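Local coordinates for uncharacterized protein Sortase B (Clostridium perfringens, PDB 5YFK) that is a class B sortase, a cysteine transpeptidase of the family that generally cleaves sorting signals and joins surface proteins to the cell wall, at residues 50-55 with 77-82; 67-72 with 82-87; 169-172 with 176-179. The protein carries 1 engineered substitution. All coordinates share one frame; numbering follows the deposited sequence.

Contact 1. Residues 50-55 with 77-82; sequences NINPDY and DFYLHH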
ATOM      1  N   ASN A  50      -5.610 -19.101  -4.757  1.00 31.48           N
ATOM      2  CA  ASN A  50      -5.655 -20.501  -4.362  1.00 32.71           C
ATOM      3  C   ASN A  50      -4.665 -20.777  -3.244  1.00 32.22           C
ATOM      4  O   ASN A  50      -4.996 -21.443  -2.270  1.00 36.94           O
ATOM      5  CB  ASN A  50      -5.368 -21.398  -5.567  1.00 36.03           C
ATOM      6  CG  ASN A  50      -5.618 -22.866  -5.276  1.00 45.41           C
ATOM      7  OD1 ASN A  50      -6.761 -23.291  -5.082  1.00 38.44           O
ATOM      8  ND2 ASN A  50      -4.549 -23.655  -5.268  1.00 43.29           N
ATOM      9  N   ILE A  51      -3.493 -20.156  -3.314  1.00 32.03           N
ATOM     10  CA  ILE A  51      -2.542 -20.246  -2.216  1.00 30.81           C
ATOM     11  C   ILE A  51      -3.113 -19.627  -0.939  1.00 35.41           C
ATOM     12  O   ILE A  51      -2.965 -20.180   0.154  1.00 32.64           O
ATOM     13  CB  ILE A  51      -1.199 -19.577  -2.574  1.00 34.34           C
ATOM     14  CG1 ILE A  51      -0.497 -20.351  -3.689  1.00 37.00           C
ATOM     15  CG2 ILE A  51      -0.294 -19.538  -1.351  1.00 35.42           C
ATOM     16  CD1 ILE A  51       0.380 -19.500  -4.584  1.00 36.20           C
ATOM     17  N   ASN A  52      -3.748 -18.465  -1.068  1.00 32.06           N
ATOM     18  CA  ASN A  52      -4.331 -17.801   0.090  1.00 30.13           C
ATOM     19  C   ASN A  52      -5.560 -17.013  -0.321  1.00 31.86           C
ATOM     20  O   ASN A  52      -5.454 -15.964  -0.933  1.00 25.77           O
ATOM     21  CB  ASN A  52      -3.309 -16.872   0.737  1.00 23.29           C
ATOM     22  CG  ASN A  52      -3.802 -16.245   2.029  1.00 22.04           C
ATOM     23  OD1 ASN A  52      -5.001 -16.232   2.338  1.00 21.90           O
ATOM     24  ND2 ASN A  52      -2.868 -15.684   2.784  1.00 20.82           N
ATOM     25  N   PRO A  53      -6.736 -17.483   0.091  1.00 27.86           N
ATOM     26  CA  PRO A  53      -7.972 -16.842  -0.328  1.00 29.86           C
ATOM     27  C   PRO A  53      -8.093 -15.380   0.143  1.00 23.21           C
ATOM     28  O   PRO A  53      -8.982 -14.643  -0.307  1.00 24.68           O
ATOM     29  CB  PRO A  53      -9.054 -17.708   0.330  1.00 34.65           C
ATOM     30  CG  PRO A  53      -8.383 -19.003   0.680  1.00 35.16           C
ATOM     31  CD  PRO A  53      -6.966 -18.622   0.992  1.00 31.84           C
ATOM     32  N   ASP A  54      -7.229 -14.980   1.066  1.00 21.73           N
ATOM     33  CA  ASP A  54      -7.230 -13.607   1.582  1.00 18.66           C
ATOM     34  C   ASP A  54      -6.569 -12.632   0.592  1.00 20.91           C
ATOM     35  O   ASP A  54      -6.620 -11.405   0.778  1.00 16.59           O
ATOM     36  CB  ASP A  54      -6.489 -13.563   2.919  1.00 17.19           C
ATOM     37  CG  ASP A  54      -7.216 -14.309   4.029  1.00 21.95           C
ATOM     38  OD1 ASP A  54      -8.449 -14.495   3.910  1.00 23.75           O
ATOM     39  OD2 ASP A  54      -6.617 -14.436   5.116  1.00 23.38           O
ATOM     40  N   TYR A  55      -5.967 -13.173  -0.456  1.00 20.44           N
ATOM     41  CA  TYR A  55      -5.365 -12.355  -1.508  1.00 22.84           C
ATOM     42  C   TYR A  55      -6.368 -11.373  -2.111  1.00 21.69           C
ATOM     43  O   TYR A  55      -7.511 -11.741  -2.398  1.00 20.22           O
ATOM     44  CB  TYR A  55      -4.816 -13.252  -2.613  1.00 18.09           C
ATOM     45  CG  TYR A  55      -4.282 -12.468  -3.790  1.00 17.36           C
ATOM     46  CD1 TYR A  55      -3.049 -11.842  -3.716  1.00 21.02           C
ATOM     47  CD2 TYR A  55      -5.049 -12.277  -4.926  1.00 17.99           C
ATOM     48  CE1 TYR A  55      -2.566 -11.101  -4.774  1.00 18.50           C
ATOM     49  CE2 TYR A  55      -4.549 -11.598  -6.022  1.00 21.91           C
ATOM     50  CZ  TYR A  55      -3.314 -10.985  -5.925  1.00 21.91           C
ATOM     51  OH  TYR A  55      -2.843 -10.227  -6.965  1.00 26.43           O
ATOM     52  N   ASP A  77      -4.114  -7.248  12.648  1.00 23.19           N
ATOM     53  CA  ASP A  77      -3.036  -7.821  13.447  1.00 24.21           C
ATOM     54  C   ASP A  77      -2.517  -9.155  12.899  1.00 20.22           C
ATOM     55  O   ASP A  77      -1.297  -9.389  12.919  1.00 22.30           O
ATOM     56  CB  ASP A  77      -3.519  -8.025  14.889  1.00 32.90           C
ATOM     57  CG  ASP A  77      -2.395  -8.398  15.827  1.00 37.75           C
ATOM     58  OD1 ASP A  77      -1.570  -7.515  16.140  1.00 44.99           O
ATOM     59  OD2 ASP A  77      -2.319  -9.583  16.216  1.00 47.72           O
ATOM     60  N   PHE A  78      -3.398  -9.986  12.327  1.00 21.08           N
ATOM     61  CA  PHE A  78      -2.970 -11.321  11.857  1.00 23.43           C
ATOM     62  C   PHE A  78      -1.738 -11.227  10.952  1.00 26.60           C
ATOM     63  O   PHE A  78      -0.819 -12.046  11.043  1.00 22.83           O
ATOM     64  CB  PHE A  78      -4.098 -12.065  11.139  1.00 25.61           C
ATOM     65  CG  PHE A  78      -3.766 -13.500  10.788  1.00 32.33           C
ATOM     66  CD1 PHE A  78      -3.865 -14.508  11.743  1.00 32.63           C
ATOM     67  CD2 PHE A  78      -3.351 -13.844   9.508  1.00 23.88           C
ATOM     68  CE1 PHE A  78      -3.537 -15.816  11.427  1.00 27.47           C
ATOM     69  CE2 PHE A  78      -3.026 -15.149   9.186  1.00 31.51           C
ATOM     70  CZ  PHE A  78      -3.135 -16.144  10.146  1.00 32.87           C
ATOM     71  N   TYR A  79      -1.796 -10.355   9.956  1.00 24.97           N
ATOM     72  CA  TYR A  79      -0.767 -10.373   8.928  1.00 23.86           C
ATOM     73  C   TYR A  79       0.439  -9.497   9.289  1.00 18.60           C
ATOM     74  O   TYR A  79       1.409  -9.436   8.533  1.00 17.67           O
ATOM     75  CB  TYR A  79      -1.359  -9.994   7.567  1.00 23.43           C
ATOM     76  CG  TYR A  79      -2.083 -11.159   6.914  1.00 19.57           C
ATOM     77  CD1 TYR A  79      -1.399 -12.328   6.587  1.00 23.14           C
ATOM     78  CD2 TYR A  79      -3.455 -11.141   6.724  1.00 22.40           C
ATOM     79  CE1 TYR A  79      -2.039 -13.381   5.967  1.00 20.06           C
ATOM     80  CE2 TYR A  79      -4.105 -12.203   6.114  1.00 21.14           C
ATOM     81  CZ  TYR A  79      -3.407 -13.378   5.883  1.00 20.93           C
ATOM     82  OH  TYR A  79      -4.021 -14.447   5.265  1.00 22.06           O
ATOM     83  N   LEU A  80       0.461  -8.971  10.510  1.00 18.15           N
ATOM     84  CA  LEU A  80       1.721  -8.483  11.085  1.00 22.74           C
ATOM     85  C   LEU A  80       2.606  -9.650  11.497  1.00 24.93           C
ATOM     86  O   LEU A  80       3.806  -9.488  11.715  1.00 27.44           O
ATOM     87  CB  LEU A  80       1.455  -7.610  12.298  1.00 25.41           C
ATOM     88  CG  LEU A  80       0.947  -6.226  11.939  1.00 25.12           C
ATOM     89  CD1 LEU A  80       0.486  -5.478  13.180  1.00 33.95           C
ATOM     90  CD2 LEU A  80       2.010  -5.456  11.162  1.00 31.53           C
ATOM     91  N   HIS A  81       1.979 -10.803  11.698  1.00 24.81           N
ATOM     92  CA  HIS A  81       2.664 -11.942  12.330  1.00 28.54           C
ATOM     93  C   HIS A  81       2.528 -13.236  11.546  1.00 30.14           C
ATOM     94  O   HIS A  81       2.985 -14.295  11.995  1.00 27.60           O
ATOM     95  CB  HIS A  81       2.116 -12.151  13.742  1.00 27.72           C
ATOM     96  CG  HIS A  81       2.102 -10.906  14.563  1.00 28.73           C
ATOM     97  ND1 HIS A  81       0.935 -10.294  14.961  1.00 29.91           N
ATOM     98  CD2 HIS A  81       3.107 -10.092  14.965  1.00 27.92           C
ATOM     99  CE1 HIS A  81       1.224  -9.217  15.667  1.00 30.01           C
ATOM    100  NE2 HIS A  81       2.535  -9.058  15.661  1.00 33.92           N
ATOM    101  N   HIS A  82       1.940 -13.164  10.358  1.00 26.15           N
ATOM    102  CA  HIS A  82       1.934 -14.314   9.480  1.00 24.66           C
ATOM    103  C   HIS A  82       2.335 -13.929   8.063  1.00 24.93           C
ATOM    104  O   HIS A  82       2.063 -12.816   7.599  1.00 25.52           O
ATOM    105  CB  HIS A  82       0.560 -14.981   9.440  1.00 25.29           C
ATOM    106  CG  HIS A  82       0.088 -15.481  10.771  1.00 30.99           C
ATOM    107  ND1 HIS A  82      -0.489 -14.658  11.712  1.00 30.59           N
ATOM    108  CD2 HIS A  82       0.130 -16.716  11.325  1.00 33.69           C
ATOM    109  CE1 HIS A  82      -0.820 -15.372  12.773  1.00 38.27           C
ATOM    110  NE2 HIS A  82      -0.403 -16.610  12.586  1.00 30.72           N
TER
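An Asx turn between helix 35-51 and strand 55-61 receives the hydroxyl of Tyr-79 between the side chains of Asn-52 and Asp-54. Asn-52 is the first residue to leave the helix. Its OD1 takes the backbone N-H of Asp-54 (N to OD1 2.9 Å), the donor lying above the carbonyl plane, and Tyr-55 N returns to Asn-52 O at 2.9 Å to close a type I turn. With CG anti to the backbone N (chi1 -174°), the amide of Asn-52 projects across the gap, and ND2 gives a nearly straight bond to Tyr-79 OH, 3.0 Å long with an N-H...O angle of 168°, in the plane of the amide. The other N-H of ND2 goes to the carbonyl of Phe-84, so the amide ties the turn to two neighbours. Tyr-79 OH in turn donates to Asp-54 OD2 at 2.6 Å, using the anti lone pair of that oxygen. The carboxylate meets the edge of the ring with its plane turned 89° from it. The hydroxyl thus accepts from an amide and donates to a carboxylate, which fixes its rotation. One face of the Tyr-79 ring carries CD2 of Phe-78, and His-82 stacks on the Phe-78 ring in turn. His-82 ND1 is also hydrogen-bonded to Phe-78 O at 2.7 Å, a carbonyl that takes His-81 N as well. Leu-80 O accepts from NE2 of His-113, the predicted proton donor/acceptor, whose side chain is about 8 Å from that of Tyr-79. Around this junction, the phenol ring of Tyr-79 packs on Val-71 of strand 67-72 and Phe-95 of strand 94-96, while Asp-54 pairs through its backbone with Gln-72.

Contact 2. Residues 67-72 with 82-87; sequences DFPVVQ and HNFNKE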
ATOM      1  N   ASP A  67       7.108  -4.897  -4.022  1.00 12.70           N
ATOM      2  CA  ASP A  67       6.676  -5.714  -5.153  1.00 18.79           C
ATOM      3  C   ASP A  67       6.082  -6.997  -4.582  1.00 15.96           C
ATOM      4  O   ASP A  67       6.777  -8.024  -4.409  1.00 17.91           O
ATOM      5  CB  ASP A  67       7.867  -6.041  -6.054  1.00 17.51           C
ATOM      6  CG  ASP A  67       7.461  -6.615  -7.388  1.00 26.70           C
ATOM      7  OD1 ASP A  67       6.258  -6.817  -7.644  1.00 22.10           O
ATOM      8  OD2 ASP A  67       8.380  -6.858  -8.202  1.00 25.16           O
ATOM      9  N   PHE A  68       4.826  -6.904  -4.150  1.00 18.62           N
ATOM     10  CA  PHE A  68       4.249  -7.905  -3.273  1.00 15.03           C
ATOM     11  C   PHE A  68       2.796  -8.220  -3.621  1.00 17.47           C
ATOM     12  O   PHE A  68       2.015  -7.320  -3.950  1.00 13.78           O
ATOM     13  CB  PHE A  68       4.292  -7.417  -1.822  1.00 18.04           C
ATOM     14  CG  PHE A  68       5.683  -7.193  -1.292  1.00 21.14           C
ATOM     15  CD1 PHE A  68       6.516  -8.265  -1.045  1.00 30.79           C
ATOM     16  CD2 PHE A  68       6.118  -5.924  -0.968  1.00 17.53           C
ATOM     17  CE1 PHE A  68       7.789  -8.064  -0.546  1.00 28.48           C
ATOM     18  CE2 PHE A  68       7.387  -5.716  -0.485  1.00 22.26           C
ATOM     19  CZ  PHE A  68       8.215  -6.792  -0.257  1.00 21.15           C
ATOM     20  N   PRO A  69       2.352  -9.424  -3.214  1.00 17.27           N
ATOM     21  CA  PRO A  69       0.923  -9.670  -3.053  1.00 16.00           C
ATOM     22  C   PRO A  69       0.381  -9.042  -1.757  1.00 14.77           C
ATOM     23  O   PRO A  69       1.135  -8.795  -0.831  1.00 15.93           O
ATOM     24  CB  PRO A  69       0.854 -11.206  -2.981  1.00 16.99           C
ATOM     25  CG  PRO A  69       2.142 -11.569  -2.322  1.00 16.70           C
ATOM     26  CD  PRO A  69       3.171 -10.583  -2.804  1.00 17.48           C
ATOM     27  N   VAL A  70      -0.855  -8.570  -1.819  1.00 13.89           N
ATOM     28  CA  VAL A  70      -1.531  -7.954  -0.700  1.00 14.09           C
ATOM     29  C   VAL A  70      -2.749  -8.777  -0.315  1.00 13.53           C
ATOM     30  O   VAL A  70      -3.581  -9.106  -1.162  1.00 15.44           O
ATOM     31  CB  VAL A  70      -2.004  -6.532  -1.036  1.00 15.01           C
ATOM     32  CG1 VAL A  70      -2.605  -5.882   0.196  1.00 16.42           C
ATOM     33  CG2 VAL A  70      -0.853  -5.733  -1.604  1.00 14.78           C
ATOM     34  N   VAL A  71      -2.857  -9.045   0.975  1.00 14.69           N
ATOM     35  CA  VAL A  71      -3.966  -9.832   1.509  1.00 15.78           C
ATOM     36  C   VAL A  71      -4.862  -8.980   2.405  1.00 18.39           C
ATOM     37  O   VAL A  71      -4.471  -7.916   2.871  1.00 18.69           O
ATOM     38  CB  VAL A  71      -3.433 -11.039   2.315  1.00 15.50           C
ATOM     39  CG1 VAL A  71      -2.715 -12.003   1.403  1.00 22.41           C
ATOM     40  CG2 VAL A  71      -2.531 -10.595   3.456  1.00 16.36           C
ATOM     41  N   GLN A  72      -6.033  -9.502   2.733  1.00 17.18           N
ATOM     42  CA  GLN A  72      -6.890  -8.838   3.680  1.00 18.95           C
ATOM     43  C   GLN A  72      -7.337  -9.855   4.724  1.00 21.90           C
ATOM     44  O   GLN A  72      -7.880 -10.922   4.374  1.00 20.49           O
ATOM     45  CB  GLN A  72      -8.096  -8.254   2.954  1.00 21.47           C
ATOM     46  CG  GLN A  72      -9.025  -7.466   3.860  1.00 19.52           C
ATOM     47  CD  GLN A  72     -10.162  -6.822   3.113  1.00 19.27           C
ATOM     48  OE1 GLN A  72     -10.664  -7.361   2.133  1.00 23.27           O
ATOM     49  NE2 GLN A  72     -10.584  -5.658   3.575  1.00 18.81           N
ATOM     50  N   HIS A  82       1.940 -13.164  10.358  1.00 26.15           N
ATOM     51  CA  HIS A  82       1.934 -14.314   9.480  1.00 24.66           C
ATOM     52  C   HIS A  82       2.335 -13.929   8.063  1.00 24.93           C
ATOM     53  O   HIS A  82       2.063 -12.816   7.599  1.00 25.52           O
ATOM     54  CB  HIS A  82       0.560 -14.981   9.440  1.00 25.29           C
ATOM     55  CG  HIS A  82       0.088 -15.481  10.771  1.00 30.99           C
ATOM     56  ND1 HIS A  82      -0.489 -14.658  11.712  1.00 30.59           N
ATOM     57  CD2 HIS A  82       0.130 -16.716  11.325  1.00 33.69           C
ATOM     58  CE1 HIS A  82      -0.820 -15.372  12.773  1.00 38.27           C
ATOM     59  NE2 HIS A  82      -0.403 -16.610  12.586  1.00 30.72           N
ATOM     60  N   ASN A  83       2.841 -14.910   7.331  1.00 25.43           N
ATOM     61  CA  ASN A  83       3.256 -14.699   5.955  1.00 26.93           C
ATOM     62  C   ASN A  83       2.142 -15.063   5.001  1.00 27.43           C
ATOM     63  O   ASN A  83       0.992 -15.191   5.418  1.00 23.77           O
ATOM     64  CB  ASN A  83       4.534 -15.476   5.636  1.00 30.46           C
ATOM     65  CG  ASN A  83       4.317 -16.975   5.573  1.00 34.35           C
ATOM     66  OD1 ASN A  83       3.193 -17.468   5.656  1.00 33.07           O
ATOM     67  ND2 ASN A  83       5.407 -17.707   5.449  1.00 38.97           N
ATOM     68  N   PHE A  84       2.448 -15.097   3.707  1.00 26.36           N
ATOM     69  CA  PHE A  84       1.419 -15.303   2.699  1.00 28.29           C
ATOM     70  C   PHE A  84       0.788 -16.695   2.779  1.00 34.88           C
ATOM     71  O   PHE A  84      -0.344 -16.890   2.323  1.00 31.21           O
ATOM     72  CB  PHE A  84       1.986 -15.113   1.301  1.00 31.15           C
ATOM     73  CG  PHE A  84       0.936 -15.019   0.243  1.00 26.56           C
ATOM     74  CD1 PHE A  84       0.130 -13.893   0.147  1.00 20.07           C
ATOM     75  CD2 PHE A  84       0.730 -16.058  -0.640  1.00 20.84           C
ATOM     76  CE1 PHE A  84      -0.840 -13.804  -0.829  1.00 27.65           C
ATOM     77  CE2 PHE A  84      -0.247 -15.975  -1.619  1.00 26.14           C
ATOM     78  CZ  PHE A  84      -1.032 -14.848  -1.717  1.00 23.41           C
ATOM     79  N   ASN A  85       1.578 -17.670   3.232  1.00 37.20           N
ATOM     80  CA  ASN A  85       1.096 -19.032   3.499  1.00 39.99           C
ATOM     81  C   ASN A  85       0.408 -19.168   4.855  1.00 39.80           C
ATOM     82  O   ASN A  85       0.071 -20.280   5.265  1.00 42.94           O
ATOM     83  CB  ASN A  85       2.260 -20.032   3.450  1.00 46.38           C
ATOM     84  CG  ASN A  85       2.914 -20.102   2.089  1.00 47.32           C
ATOM     85  OD1 ASN A  85       4.116 -19.871   1.953  1.00 66.53           O
ATOM     86  ND2 ASN A  85       2.123 -20.398   1.068  1.00 54.54           N
ATOM     87  N   LYS A  86       0.325 -18.064   5.595  1.00 33.17           N
ATOM     88  CA  LYS A  86      -0.303 -18.029   6.913  1.00 32.07           C
ATOM     89  C   LYS A  86       0.549 -18.704   7.982  1.00 34.58           C
ATOM     90  O   LYS A  86       0.084 -18.950   9.092  1.00 40.53           O
ATOM     91  CB  LYS A  86      -1.697 -18.673   6.870  1.00 30.68           C
ATOM     92  CG  LYS A  86      -2.643 -18.002   5.895  1.00 31.73           C
ATOM     93  CD  LYS A  86      -4.103 -18.157   6.297  1.00 34.10           C
ATOM     94  CE  LYS A  86      -5.004 -18.036   5.087  1.00 40.02           C
ATOM     95  NZ  LYS A  86      -6.418 -18.355   5.412  1.00 44.28           N
ATOM     96  N   GLU A  87       1.822 -18.905   7.680  1.00 28.22           N
ATOM     97  CA  GLU A  87       2.764 -19.395   8.664  1.00 35.82           C
ATOM     98  C   GLU A  87       3.201 -18.248   9.560  1.00 38.03           C
ATOM     99  O   GLU A  87       3.238 -17.094   9.124  1.00 30.27           O
ATOM    100  CB  GLU A  87       3.965 -20.031   7.956  1.00 40.32           C
ATOM    101  CG  GLU A  87       3.578 -21.214   7.065  1.00 52.18           C
ATOM    102  CD  GLU A  87       4.546 -21.462   5.913  1.00 56.96           C
ATOM    103  OE1 GLU A  87       5.489 -20.662   5.722  1.00 50.29           O
ATOM    104  OE2 GLU A  87       4.323 -22.432   5.151  1.00 57.05           O
TER
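Phe-84 carries the whole contact, its ring meeting Pro-69 and Val-71 of strand 67-72 from the loop that follows that strand. Ahead of it, His-82 opens the segment with its carbonyl hydrogen-bonded to the hydroxyl of Ser-93. Asn-83 starts a type I turn that runs to Lys-86, and its backbone N pairs with Glu-87 O at 2.9 Å. Its amide oxygen, OD1, accepts from Glu-87 N at 2.8 Å, from above the carbonyl plane. Next comes Phe-84, at the second position of the turn. A chi1 of -168° turns the Phe-84 ring away from its own N and over to the strand, where it leads with its CD1-CE1 side. Pro-69 CG lies over one face, 3.9 Å from Phe-84 CD1. Val-71 comes in at a slant with a single methyl, CG1, placed 3.4 Å from Phe-84 CE1, a tight apolar touch. The strand is held on both sides in the sortase beta-barrel, antiparallel to 55-61 and parallel to 94-96, and the crossover joining this parallel pair includes 82-87. Further apolar neighbours of the Phe-84 ring are Leu-48 and Ile-51 of helix 35-51, together with Leu-20, so the ring sits between helix 35-51 and strand 67-72. Lys-86 adopts a left-handed backbone (phi 73°), and its N reaches Asn-83 O at 3.0 Å; with the Asn-83 to Glu-87 pair this gives the bonding pattern of a type I turn followed by a G1 bulge. The Lys-86 side chain runs back over Asn-52 and Tyr-79. Glu-87 adds a side-chain bond to the same amide: its OE1 accepts from Asn-83 ND2 at 3.0 Å, close to the plane of the amide but from above that of the carboxylate.

Contact 3. Residues 169-172 with 176-179; sequences TKFS and DYEK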
ATOM      1  N   THR A 169     -11.422   5.072   6.036  1.00 20.80           N
ATOM      2  CA  THR A 169     -11.777   4.412   4.770  1.00 20.86           C
ATOM      3  C   THR A 169     -13.206   4.746   4.300  1.00 20.39           C
ATOM      4  O   THR A 169     -13.534   4.591   3.127  1.00 25.05           O
ATOM      5  CB  THR A 169     -11.672   2.885   4.896  1.00 17.80           C
ATOM      6  OG1 THR A 169     -12.490   2.426   5.985  1.00 22.89           O
ATOM      7  CG2 THR A 169     -10.207   2.443   5.178  1.00 22.49           C
ATOM      8  N   LYS A 170     -13.981   5.340   5.189  1.00 19.15           N
ATOM      9  CA  LYS A 170     -15.404   5.520   5.008  1.00 22.39           C
ATOM     10  C   LYS A 170     -15.658   6.994   5.189  1.00 20.18           C
ATOM     11  O   LYS A 170     -15.170   7.570   6.149  1.00 23.73           O
ATOM     12  CB  LYS A 170     -16.192   4.763   6.087  1.00 28.76           C
ATOM     13  CG  LYS A 170     -16.022   3.252   6.058  1.00 31.68           C
ATOM     14  CD  LYS A 170     -16.551   2.674   4.750  1.00 41.70           C
ATOM     15  CE  LYS A 170     -16.663   1.152   4.783  1.00 45.60           C
ATOM     16  NZ  LYS A 170     -15.338   0.481   4.685  1.00 47.43           N
ATOM     17  N   PHE A 171     -16.463   7.586   4.305  1.00 28.17           N
ATOM     18  CA  PHE A 171     -16.829   8.997   4.441  1.00 29.08           C
ATOM     19  C   PHE A 171     -18.347   9.250   4.448  1.00 42.38           C
ATOM     20  O   PHE A 171     -19.088   8.626   3.699  1.00 42.30           O
ATOM     21  CB  PHE A 171     -16.146   9.806   3.350  1.00 23.59           C
ATOM     22  CG  PHE A 171     -14.647   9.727   3.409  1.00 19.93           C
ATOM     23  CD1 PHE A 171     -13.953  10.496   4.310  1.00 19.27           C
ATOM     24  CD2 PHE A 171     -13.971   8.698   2.755  1.00 16.16           C
ATOM     25  CE1 PHE A 171     -12.588  10.329   4.479  1.00 22.59           C
ATOM     26  CE2 PHE A 171     -12.614   8.507   2.931  1.00 17.21           C
ATOM     27  CZ  PHE A 171     -11.929   9.291   3.837  1.00 18.96           C
ATOM     28  N   SER A 172     -18.800  10.168   5.303  1.00 43.95           N
ATOM     29  CA  SER A 172     -20.229  10.501   5.357  1.00 55.81           C
ATOM     30  C   SER A 172     -20.680  10.994   3.986  1.00 51.02           C
ATOM     31  O   SER A 172     -21.417  10.304   3.284  1.00 63.61           O
ATOM     32  CB  SER A 172     -20.494  11.574   6.417  1.00 58.73           C
ATOM     33  OG  SER A 172     -20.301  11.060   7.728  1.00 60.67           O
ATOM     34  N   ASP A 176     -17.078  15.906   3.658  1.00 21.43           N
ATOM     35  CA  ASP A 176     -16.240  15.225   4.645  1.00 22.48           C
ATOM     36  C   ASP A 176     -15.010  14.629   3.978  1.00 19.51           C
ATOM     37  O   ASP A 176     -13.916  14.680   4.523  1.00 17.70           O
ATOM     38  CB  ASP A 176     -17.025  14.110   5.331  1.00 25.99           C
ATOM     39  CG  ASP A 176     -18.100  14.637   6.280  1.00 40.77           C
ATOM     40  OD1 ASP A 176     -18.223  15.873   6.442  1.00 39.53           O
ATOM     41  OD2 ASP A 176     -18.810  13.802   6.884  1.00 55.27           O
ATOM     42  N   TYR A 177     -15.192  14.090   2.777  1.00 20.20           N
ATOM     43  CA  TYR A 177     -14.067  13.519   2.015  1.00 17.03           C
ATOM     44  C   TYR A 177     -13.123  14.601   1.525  1.00 17.11           C
ATOM     45  O   TYR A 177     -11.903  14.446   1.557  1.00 14.52           O
ATOM     46  CB  TYR A 177     -14.603  12.740   0.830  1.00 15.66           C
ATOM     47  CG  TYR A 177     -13.542  12.005   0.026  1.00 19.37           C
ATOM     48  CD1 TYR A 177     -12.532  11.286   0.650  1.00 17.55           C
ATOM     49  CD2 TYR A 177     -13.497  12.128  -1.349  1.00 19.09           C
ATOM     50  CE1 TYR A 177     -11.604  10.570  -0.089  1.00 19.93           C
ATOM     51  CE2 TYR A 177     -12.544  11.469  -2.094  1.00 19.36           C
ATOM     52  CZ  TYR A 177     -11.609  10.677  -1.466  1.00 15.93           C
ATOM     53  OH  TYR A 177     -10.627  10.077  -2.238  1.00 16.85           O
ATOM     54  N   GLU A 178     -13.678  15.688   1.012  1.00 17.77           N
ATOM     55  CA  GLU A 178     -12.850  16.769   0.574  1.00 19.58           C
ATOM     56  C   GLU A 178     -11.985  17.287   1.737  1.00 17.28           C
ATOM     57  O   GLU A 178     -10.796  17.570   1.586  1.00 21.89           O
ATOM     58  CB  GLU A 178     -13.701  17.893  -0.000  1.00 23.56           C
ATOM     59  CG  GLU A 178     -12.876  19.054  -0.527  1.00 30.51           C
ATOM     60  CD  GLU A 178     -11.963  18.669  -1.683  1.00 45.96           C
ATOM     61  OE1 GLU A 178     -12.109  17.555  -2.227  1.00 52.61           O
ATOM     62  OE2 GLU A 178     -11.087  19.480  -2.054  1.00 59.21           O
ATOM     63  N   LYS A 179     -12.594  17.377   2.903  1.00 20.68           N
ATOM     64  CA  LYS A 179     -11.889  17.828   4.095  1.00 20.16           C
ATOM     65  C   LYS A 179     -10.727  16.870   4.401  1.00 19.84           C
ATOM     66  O   LYS A 179      -9.625  17.297   4.770  1.00 16.50           O
ATOM     67  CB  LYS A 179     -12.869  17.869   5.267  1.00 23.85           C
ATOM     68  CG  LYS A 179     -12.236  18.240   6.606  1.00 40.59           C
ATOM     69  CD  LYS A 179     -13.290  18.593   7.655  1.00 40.93           C
ATOM     70  CE  LYS A 179     -13.437  17.498   8.706  1.00 54.92           C
ATOM     71  NZ  LYS A 179     -14.738  16.772   8.597  1.00 56.39           N
TER
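Loop 169-172 leads into helix 174-186, and its last two residues lie beside the first turn, with Phe-171 CA 5.8 Å from Tyr-177 CA. The rings of these two residues form an edge-to-face pair, with centroids 4.8 Å apart and planes at 54°, in which Tyr-177 supplies the edge. Its CD1 stands over the centre of the Phe-171 face, 3.6 Å from Phe-171 CE2. The extended first torsion of Tyr-177 (chi1 -175°) is what sets this CD1 edge over the face. The Phe-171 ring also lies against the helix backbone, CD1 being 3.8 Å from Tyr-177 CA and 4.2 Å from the carbonyl oxygen of Asp-176. Asp-176 N is hydrogen-bonded to OD1 of Asn-173, close to the start of the helix. Tyr-180, one turn further on, brings a second ring to Phe-171. Beyond the pair, Tyr-177 OH is hydrogen-bonded to Asp-201 O, just before strand 203-210, and Lys-170 NZ forms a salt bridge with Asp-105, just before strand 107-111; loop and helix are thereby tied to the loops that lead into two adjacent barrel strands.

Contacts 1 and 2 form one buried cluster, their centres 5 Å apart and their segments alternating along the chain, so that the end of helix 35-51, strand 67-72 and the loop after it are knitted together. They share His-82. Their chemistry differs: contact 1 is a polar pair of bonds at a phenol, whereas contact 2 is wholly apolar across its segments. Contact 3 lies about 28 Å from contact 1 and 29 Å from contact 2 between centres, is partly buried, and joins a different loop to helix 174-186 by an aromatic pair, away from the predicted active-site residues.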